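Local coordinates for protein acetylserotonin O-methyltransferase (Homo sapiens, PDB 4A6D) that transfers a methyl group from S-adenosyl-L-methionine to N-acetylserotonin, producing melatonin and S-adenosyl-L-homocysteine, at residues M109-Y114 against R153-Q158; L285-R290 against F331-A336. All blocks are in the same frame, centred on the assembly; numbering follows the deposited sequence.

From the N terminus, contact 1 comes first: it closes a loop of 38 residues between 109-114, on helix 103-117, and 153-158, on helix 150-161, a span holding the short helices 120-126, 131-135 and 142-146 but no strand. The chain then lays down the five parallel strands of the methyltransferase sheet before contact 2 opens. Contact 2 closes a second loop, of 40 residues, from the segment after strand 278-283 through helices 294-305 and 314-324 to edge strand 329-332. The two loops follow in series, neither enclosing nor crossing the other. Their centres lie 26 Å apart and they do not touch, yet each contains residues that reach the second subunit of the homodimer.

Contact 1 of 2, residues M109-Y114 against R153-Q158; sequences MGRTSY and RLQFMQ. With SO4 (sulfate ion), chain F.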
ATOM      1  N   MET A 109      11.227   0.352   3.752  1.00 70.58           N
ATOM      2  CA  MET A 109      10.143   0.120   2.774  1.00 70.05           C
ATOM      3  C   MET A 109       9.249   1.396   2.697  1.00 73.09           C
ATOM      4  O   MET A 109       8.884   1.856   1.608  1.00 70.84           O
ATOM      5  CB  MET A 109       9.260  -1.081   3.182  1.00 71.73           C
ATOM      6  CG  MET A 109       9.905  -2.435   2.998  1.00 75.90           C
ATOM      7  SD  MET A 109       8.648  -3.736   3.116  1.00 81.47           S
ATOM      8  CE  MET A 109       9.570  -5.014   3.571  1.00 78.57           C
ATOM      9  N   GLY A 110       8.977   1.970   3.863  1.00 70.79           N
ATOM     10  CA  GLY A 110       8.176   3.175   3.999  1.00 72.52           C
ATOM     11  C   GLY A 110       8.789   4.411   3.393  1.00 79.35           C
ATOM     12  O   GLY A 110       8.097   5.158   2.709  1.00 81.30           O
ATOM     13  N   ARG A 111      10.086   4.618   3.621  1.00 77.15           N
ATOM     14  CA  ARG A 111      10.847   5.785   3.159  1.00 78.02           C
ATOM     15  C   ARG A 111      11.343   5.705   1.709  1.00 83.41           C
ATOM     16  O   ARG A 111      11.425   6.735   1.057  1.00 87.24           O
ATOM     17  CB  ARG A 111      12.022   6.093   4.127  1.00 77.47           C
ATOM     18  CG  ARG A 111      11.566   6.581   5.513  1.00 92.58           C
ATOM     19  CD  ARG A 111      12.589   6.379   6.626  1.00104.11           C
ATOM     20  NE  ARG A 111      11.969   6.511   7.952  1.00117.87           N
ATOM     21  CZ  ARG A 111      12.564   6.208   9.104  1.00134.82           C
ATOM     22  NH1 ARG A 111      13.808   5.747   9.116  1.00124.00           N
ATOM     23  NH2 ARG A 111      11.916   6.361  10.253  1.00121.99           N
ATOM     24  N   THR A 112      11.720   4.521   1.210  1.00 77.66           N
ATOM     25  CA  THR A 112      12.266   4.416  -0.145  1.00 76.42           C
ATOM     26  C   THR A 112      11.378   3.664  -1.136  1.00 75.30           C
ATOM     27  O   THR A 112      10.955   4.255  -2.124  1.00 76.49           O
ATOM     28  CB  THR A 112      13.695   3.843  -0.118  1.00 87.11           C
ATOM     29  OG1 THR A 112      13.609   2.547   0.463  1.00 96.38           O
ATOM     30  CG2 THR A 112      14.642   4.681   0.688  1.00 81.61           C
ATOM     31  N   SER A 113      11.143   2.372  -0.908  1.00 67.64           N
ATOM     32  CA  SER A 113      10.348   1.508  -1.796  1.00 65.87           C
ATOM     33  C   SER A 113       8.971   2.077  -2.099  1.00 70.87           C
ATOM     34  O   SER A 113       8.546   2.050  -3.253  1.00 70.92           O
ATOM     35  CB  SER A 113      10.200   0.109  -1.199  1.00 66.06           C
ATOM     36  OG  SER A 113      11.420  -0.322  -0.622  1.00 79.84           O
ATOM     37  N   TYR A 114       8.270   2.573  -1.060  1.00 68.34           N
ATOM     38  CA  TYR A 114       6.924   3.157  -1.164  1.00 67.92           C
ATOM     39  C   TYR A 114       6.922   4.299  -2.161  1.00 74.93           C
ATOM     40  O   TYR A 114       6.061   4.338  -3.039  1.00 75.37           O
ATOM     41  CB  TYR A 114       6.410   3.595   0.221  1.00 68.14           C
ATOM     42  CG  TYR A 114       4.994   4.111   0.206  1.00 69.75           C
ATOM     43  CD1 TYR A 114       4.719   5.454  -0.083  1.00 70.75           C
ATOM     44  CD2 TYR A 114       3.925   3.277   0.514  1.00 70.48           C
ATOM     45  CE1 TYR A 114       3.414   5.936  -0.098  1.00 71.05           C
ATOM     46  CE2 TYR A 114       2.612   3.758   0.522  1.00 70.45           C
ATOM     47  CZ  TYR A 114       2.360   5.083   0.196  1.00 72.67           C
ATOM     48  OH  TYR A 114       1.070   5.569   0.214  1.00 69.29           O
ATOM     49  N   ARG A 153      22.876   4.835   4.016  1.00103.58           N
ATOM     50  CA  ARG A 153      23.633   3.585   3.892  1.00100.54           C
ATOM     51  C   ARG A 153      23.511   2.773   5.193  1.00103.18           C
ATOM     52  O   ARG A 153      23.300   1.563   5.119  1.00100.72           O
ATOM     53  CB  ARG A 153      25.084   3.855   3.561  1.00 99.24           C
ATOM     54  CG  ARG A 153      25.891   2.589   3.276  1.00 99.45           C
ATOM     55  CD  ARG A 153      27.370   2.838   3.376  1.00 94.36           C
ATOM     56  NE  ARG A 153      27.809   3.889   2.459  1.00104.15           N
ATOM     57  CZ  ARG A 153      28.199   5.100   2.839  1.00117.37           C
ATOM     58  NH1 ARG A 153      28.190   5.435   4.124  1.00 99.08           N
ATOM     59  NH2 ARG A 153      28.597   5.986   1.940  1.00112.69           N
ATOM     60  N   LEU A 154      23.591   3.445   6.376  1.00101.11           N
ATOM     61  CA  LEU A 154      23.395   2.812   7.686  1.00100.43           C
ATOM     62  C   LEU A 154      21.983   2.208   7.755  1.00101.21           C
ATOM     63  O   LEU A 154      21.856   1.039   8.127  1.00101.38           O
ATOM     64  CB  LEU A 154      23.628   3.794   8.858  1.00103.17           C
ATOM     65  CG  LEU A 154      23.408   3.244  10.289  1.00107.90           C
ATOM     66  CD1 LEU A 154      24.267   1.997  10.568  1.00107.38           C
ATOM     67  CD2 LEU A 154      23.686   4.303  11.326  1.00111.88           C
ATOM     68  N   GLN A 155      20.950   2.963   7.324  1.00 93.91           N
ATOM     69  CA  GLN A 155      19.563   2.488   7.305  1.00 91.37           C
ATOM     70  C   GLN A 155      19.388   1.263   6.393  1.00 89.95           C
ATOM     71  O   GLN A 155      18.797   0.275   6.838  1.00 88.65           O
ATOM     72  CB  GLN A 155      18.550   3.634   7.010  1.00 93.51           C
ATOM     73  CG  GLN A 155      17.120   3.193   6.635  1.00119.90           C
ATOM     74  CD  GLN A 155      16.206   2.829   7.797  1.00144.17           C
ATOM     75  OE1 GLN A 155      15.215   3.522   8.075  1.00139.67           O
ATOM     76  NE2 GLN A 155      16.449   1.685   8.441  1.00132.11           N
ATOM     77  N   PHE A 156      19.930   1.303   5.156  1.00 83.81           N
ATOM     78  CA  PHE A 156      19.861   0.169   4.224  1.00 81.36           C
ATOM     79  C   PHE A 156      20.466  -1.089   4.884  1.00 84.50           C
ATOM     80  O   PHE A 156      19.836  -2.152   4.901  1.00 82.94           O
ATOM     81  CB  PHE A 156      20.591   0.490   2.899  1.00 83.06           C
ATOM     82  CG  PHE A 156      20.507  -0.602   1.854  1.00 83.70           C
ATOM     83  CD1 PHE A 156      19.395  -0.713   1.028  1.00 85.77           C
ATOM     84  CD2 PHE A 156      21.532  -1.544   1.719  1.00 87.96           C
ATOM     85  CE1 PHE A 156      19.307  -1.739   0.073  1.00 86.46           C
ATOM     86  CE2 PHE A 156      21.447  -2.579   0.765  1.00 89.60           C
ATOM     87  CZ  PHE A 156      20.341  -2.663  -0.062  1.00 86.99           C
ATOM     88  N   MET A 157      21.677  -0.934   5.455  1.00 80.84           N
ATOM     89  CA  MET A 157      22.448  -1.981   6.129  1.00 79.46           C
ATOM     90  C   MET A 157      21.744  -2.563   7.339  1.00 83.44           C
ATOM     91  O   MET A 157      21.791  -3.781   7.542  1.00 82.01           O
ATOM     92  CB  MET A 157      23.813  -1.436   6.529  1.00 83.37           C
ATOM     93  CG  MET A 157      24.776  -1.347   5.369  1.00 86.34           C
ATOM     94  SD  MET A 157      26.351  -0.616   5.852  1.00 93.77           S
ATOM     95  CE  MET A 157      26.960  -1.880   7.012  1.00 90.79           C
ATOM     96  N   GLN A 158      21.076  -1.693   8.141  1.00 81.10           N
ATOM     97  CA  GLN A 158      20.338  -2.108   9.328  1.00 81.11           C
ATOM     98  C   GLN A 158      19.093  -2.865   8.876  1.00 80.95           C
ATOM     99  O   GLN A 158      18.707  -3.842   9.517  1.00 78.93           O
ATOM    100  CB  GLN A 158      19.899  -0.891  10.150  1.00 84.98           C
ATOM    101  CG  GLN A 158      20.982  -0.128  10.917  1.00101.32           C
ATOM    102  CD  GLN A 158      20.419   1.192  11.432  1.00119.93           C
ATOM    103  OE1 GLN A 158      19.810   1.979  10.693  1.00112.72           O
ATOM    104  NE2 GLN A 158      20.580   1.458  12.721  1.00112.07           N
TER
HETATM  105  S   SO4 F1352      16.042   5.217  12.134  1.00174.94           S
HETATM  106  O1  SO4 F1352      14.707   5.799  12.366  1.00179.47           O
HETATM  107  O2  SO4 F1352      16.652   5.859  10.967  1.00179.14           O
HETATM  108  O3  SO4 F1352      16.875   5.442  13.313  1.00183.61           O
HETATM  109  O4  SO4 F1352      15.933   3.761  11.893  1.00177.82           O
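Gln155 and Arg111 join helix 150-161, in the class I-like, Rossmann-type methyltransferase domain, to helix 103-117 by a sparse surface contact. The evidence for its sparseness is a separation of 10.2 Å between Arg111 CA and Gln155 CA and a burial of just 64 Å², so long side chains bridge two segments whose backbones stay apart. Along 153-158, Arg153 and Leu154 come first and pack on helix 212-221 instead of on 109-114. Gln155 follows, its CG anti to the backbone N (chi1 166°) and its chain bent at the next torsion (81°), a shape that carries the amide across to the neighbouring helix and leaves OE1 2.8 Å from Arg111 NH1. Its side chain also touches Ser104 and Lys107 of that helix. Arg111 arrives extended from CG to NE, the two side chains crossing at about a right angle. The amide and guanidinium planes stand 44° apart, and OE1 approaches the guanidinium obliquely. A sulfate, probably from the crystallisation liquor, lies at the edge of that guanidinium, with S in its plane; NH1 of Arg111 gives it two weak hydrogen bonds, each 3.4 Å, to O1 and O2. The same anion is held by Lys107, while Arg111 NH2 has its salt bridge with Glu30. Shortening Gln155 to an alanine would probably cost the packing on Ser104 and Lys107 and leave NH1 of Arg111 without its nearby amide oxygen, the weak sulfate contacts remaining beside it. Next, Phe156 turns its ring to Tyr108 edge-to-face and also meets the ring of Tyr147, a residue that binds S-adenosyl-L-methionine. Met157 packs on Thr217, and the helix runs on with Gln158 N bonded to Leu154 O at 2.8 Å.

Contact 2 of 2, residues L285-R290 against F331-A336; sequences LLDEDR and FKKTGA
Leu285 and Lys333 are the pair with the nearest CA atoms, 7.7 Å between Leu285 CA and Lys333 CA, and no hydrogen bond links the two segments directly; Asp287 to Arg290 form a type I beta turn, closed by Arg290 N to Asp287 O at 2.8 Å. Side chains and water therefore span the gap. One branch of Leu285 makes the apolar part, CD1 lying 3.6 Å from Phe331 CD2 and approaching the ring obliquely. Phe331 holds CG between its backbone N and carbonyl carbon (chi1 73°), which turns the ring toward this methyl. The contact belongs to the 3-2-1-4-5-7-6 sheet of class I methyltransferases: Leu285 follows strand 278-283, Phe331 lies on outer strand 329-332, and strand 339-344 runs between them, supplying Ile341 to both side chains and Asp339 to Leu285 N. Farther out, Lys333 lays its CE 4.0 Å from Leu285 CB and brings NZ to a long salt bridge, 3.5 Å from Asp287 OD1, the two side chains crossing at about a right angle. Two waters reinforce this end. One accepts from Lys333 NZ and donates to Leu285 O at 2.9 Å; the other likewise accepts from NZ and donates to Asp287 OD1 at 2.8 Å. Just beyond Lys333, an ST turn bends the chain, with Thr334 OG1 accepting from Ala336 N at 3.0 Å.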
ATOM      1  N   LEU A 285      13.057 -18.041  -4.426  1.00 65.86           N
ATOM      2  CA  LEU A 285      12.841 -18.751  -5.677  1.00 66.96           C
ATOM      3  C   LEU A 285      11.453 -18.580  -6.237  1.00 69.04           C
ATOM      4  O   LEU A 285      10.466 -18.716  -5.517  1.00 68.97           O
ATOM      5  CB  LEU A 285      13.195 -20.254  -5.530  1.00 68.44           C
ATOM      6  CG  LEU A 285      14.671 -20.596  -5.270  1.00 73.64           C
ATOM      7  CD1 LEU A 285      14.843 -22.087  -4.988  1.00 74.62           C
ATOM      8  CD2 LEU A 285      15.548 -20.184  -6.436  1.00 74.65           C
ATOM      9  N   LEU A 286      11.381 -18.276  -7.533  1.00 64.39           N
ATOM     10  CA  LEU A 286      10.106 -18.148  -8.230  1.00 64.46           C
ATOM     11  C   LEU A 286       9.639 -19.533  -8.645  1.00 69.91           C
ATOM     12  O   LEU A 286      10.471 -20.348  -9.047  1.00 69.87           O
ATOM     13  CB  LEU A 286      10.270 -17.287  -9.496  1.00 63.57           C
ATOM     14  CG  LEU A 286       9.832 -15.846  -9.442  1.00 67.36           C
ATOM     15  CD1 LEU A 286       9.962 -15.243 -10.798  1.00 69.12           C
ATOM     16  CD2 LEU A 286       8.375 -15.684  -8.988  1.00 69.60           C
ATOM     17  N   ASP A 287       8.316 -19.810  -8.603  1.00 66.92           N
ATOM     18  CA  ASP A 287       7.827 -21.125  -9.075  1.00 67.83           C
ATOM     19  C   ASP A 287       8.233 -21.206 -10.564  1.00 72.54           C
ATOM     20  O   ASP A 287       8.302 -20.167 -11.222  1.00 73.32           O
ATOM     21  CB  ASP A 287       6.271 -21.228  -8.982  1.00 69.20           C
ATOM     22  CG  ASP A 287       5.610 -21.253  -7.596  1.00 76.35           C
ATOM     23  OD1 ASP A 287       6.321 -21.488  -6.602  1.00 76.39           O
ATOM     24  OD2 ASP A 287       4.353 -21.030  -7.516  1.00 84.63           O
ATOM     25  N   GLU A 288       8.449 -22.401 -11.100  1.00 68.73           N
ATOM     26  CA  GLU A 288       8.797 -22.568 -12.513  1.00 69.52           C
ATOM     27  C   GLU A 288       7.902 -21.869 -13.555  1.00 76.75           C
ATOM     28  O   GLU A 288       8.410 -21.459 -14.600  1.00 77.69           O
ATOM     29  CB  GLU A 288       9.006 -24.036 -12.859  1.00 72.65           C
ATOM     30  CG  GLU A 288      10.334 -24.599 -12.363  1.00 80.95           C
ATOM     31  CD  GLU A 288      11.603 -24.013 -12.939  1.00 87.82           C
ATOM     32  OE1 GLU A 288      11.544 -23.368 -14.012  1.00 94.06           O
ATOM     33  OE2 GLU A 288      12.668 -24.218 -12.316  1.00 79.60           O
ATOM     34  N   ASP A 289       6.590 -21.735 -13.283  1.00 75.61           N
ATOM     35  CA  ASP A 289       5.650 -21.041 -14.178  1.00 77.25           C
ATOM     36  C   ASP A 289       5.705 -19.504 -14.022  1.00 80.10           C
ATOM     37  O   ASP A 289       4.999 -18.792 -14.744  1.00 79.88           O
ATOM     38  CB  ASP A 289       4.203 -21.589 -14.056  1.00 80.47           C
ATOM     39  CG  ASP A 289       3.486 -21.542 -12.704  1.00 88.91           C
ATOM     40  OD1 ASP A 289       3.889 -20.741 -11.836  1.00 83.50           O
ATOM     41  OD2 ASP A 289       2.470 -22.255 -12.549  1.00102.80           O
ATOM     42  N   ARG A 290       6.573 -19.008 -13.092  1.00 74.76           N
ATOM     43  CA  ARG A 290       6.766 -17.596 -12.737  1.00 74.07           C
ATOM     44  C   ARG A 290       5.495 -16.970 -12.145  1.00 77.73           C
ATOM     45  O   ARG A 290       5.446 -15.767 -11.892  1.00 77.16           O
ATOM     46  CB  ARG A 290       7.378 -16.757 -13.895  1.00 75.77           C
ATOM     47  CG  ARG A 290       8.689 -17.338 -14.440  1.00 82.86           C
ATOM     48  CD  ARG A 290       9.450 -16.371 -15.324  1.00 92.55           C
ATOM     49  NE  ARG A 290       8.764 -16.125 -16.591  1.00101.65           N
ATOM     50  CZ  ARG A 290       8.930 -16.851 -17.691  1.00121.95           C
ATOM     51  NH1 ARG A 290       9.766 -17.886 -17.692  1.00110.26           N
ATOM     52  NH2 ARG A 290       8.258 -16.556 -18.794  1.00112.08           N
ATOM     53  N   PHE A 331      18.885 -27.216  -5.172  1.00 68.91           N
ATOM     54  CA  PHE A 331      18.201 -26.110  -4.512  1.00 67.13           C
ATOM     55  C   PHE A 331      17.346 -26.731  -3.414  1.00 73.73           C
ATOM     56  O   PHE A 331      17.021 -27.918  -3.495  1.00 73.19           O
ATOM     57  CB  PHE A 331      17.350 -25.278  -5.494  1.00 67.53           C
ATOM     58  CG  PHE A 331      16.073 -25.929  -5.986  1.00 70.56           C
ATOM     59  CD1 PHE A 331      16.074 -26.737  -7.117  1.00 73.02           C
ATOM     60  CD2 PHE A 331      14.856 -25.696  -5.340  1.00 73.60           C
ATOM     61  CE1 PHE A 331      14.879 -27.291  -7.603  1.00 76.53           C
ATOM     62  CE2 PHE A 331      13.670 -26.283  -5.803  1.00 74.52           C
ATOM     63  CZ  PHE A 331      13.686 -27.066  -6.937  1.00 73.79           C
ATOM     64  N   LYS A 332      17.028 -25.960  -2.378  1.00 71.79           N
ATOM     65  CA  LYS A 332      16.191 -26.435  -1.287  1.00 74.39           C
ATOM     66  C   LYS A 332      15.183 -25.348  -0.994  1.00 78.85           C
ATOM     67  O   LYS A 332      15.591 -24.198  -0.757  1.00 78.78           O
ATOM     68  CB  LYS A 332      17.021 -26.767  -0.032  1.00 78.78           C
ATOM     69  CG  LYS A 332      17.994 -27.956  -0.174  1.00107.31           C
ATOM     70  CD  LYS A 332      17.353 -29.333   0.063  1.00122.59           C
ATOM     71  CE  LYS A 332      18.184 -30.494  -0.445  1.00121.11           C
ATOM     72  NZ  LYS A 332      19.337 -30.789   0.445  1.00133.12           N
ATOM     73  N   LYS A 333      13.880 -25.675  -1.106  1.00 75.18           N
ATOM     74  CA  LYS A 333      12.798 -24.738  -0.783  1.00 75.92           C
ATOM     75  C   LYS A 333      12.574 -24.875   0.724  1.00 85.08           C
ATOM     76  O   LYS A 333      12.207 -25.957   1.194  1.00 87.22           O
ATOM     77  CB  LYS A 333      11.507 -24.983  -1.614  1.00 77.44           C
ATOM     78  CG  LYS A 333      11.465 -24.102  -2.880  1.00 87.60           C
ATOM     79  CD  LYS A 333      10.051 -23.592  -3.225  1.00102.10           C
ATOM     80  CE  LYS A 333      10.069 -22.378  -4.144  1.00103.64           C
ATOM     81  NZ  LYS A 333       8.809 -21.562  -4.105  1.00 81.13           N
ATOM     82  N   THR A 334      12.906 -23.809   1.478  1.00 81.64           N
ATOM     83  CA  THR A 334      12.872 -23.760   2.951  1.00 82.76           C
ATOM     84  C   THR A 334      11.489 -23.625   3.578  1.00 87.95           C
ATOM     85  O   THR A 334      11.336 -23.895   4.780  1.00 89.51           O
ATOM     86  CB  THR A 334      13.729 -22.587   3.467  1.00 87.70           C
ATOM     87  OG1 THR A 334      13.190 -21.370   2.943  1.00 82.76           O
ATOM     88  CG2 THR A 334      15.237 -22.746   3.147  1.00 83.65           C
ATOM     89  N   GLY A 335      10.523 -23.149   2.789  1.00 82.55           N
ATOM     90  CA  GLY A 335       9.181 -22.829   3.248  1.00 80.81           C
ATOM     91  C   GLY A 335       9.176 -21.401   3.762  1.00 83.33           C
ATOM     92  O   GLY A 335       8.147 -20.908   4.228  1.00 84.86           O
ATOM     93  N   ALA A 336      10.335 -20.708   3.655  1.00 76.17           N
ATOM     94  CA  ALA A 336      10.504 -19.324   4.091  1.00 73.02           C
ATOM     95  C   ALA A 336      10.633 -18.378   2.888  1.00 74.12           C
ATOM     96  O   ALA A 336      10.476 -18.821   1.749  1.00 72.46           O
ATOM     97  CB  ALA A 336      11.704 -19.209   5.023  1.00 73.37           C
TER
HETATM   98  O   HOH W   1      10.307 -19.290  -2.727  1.00 69.88           O
HETATM   99  O   HOH W   2       6.024 -21.963  -3.852  1.00 93.08           O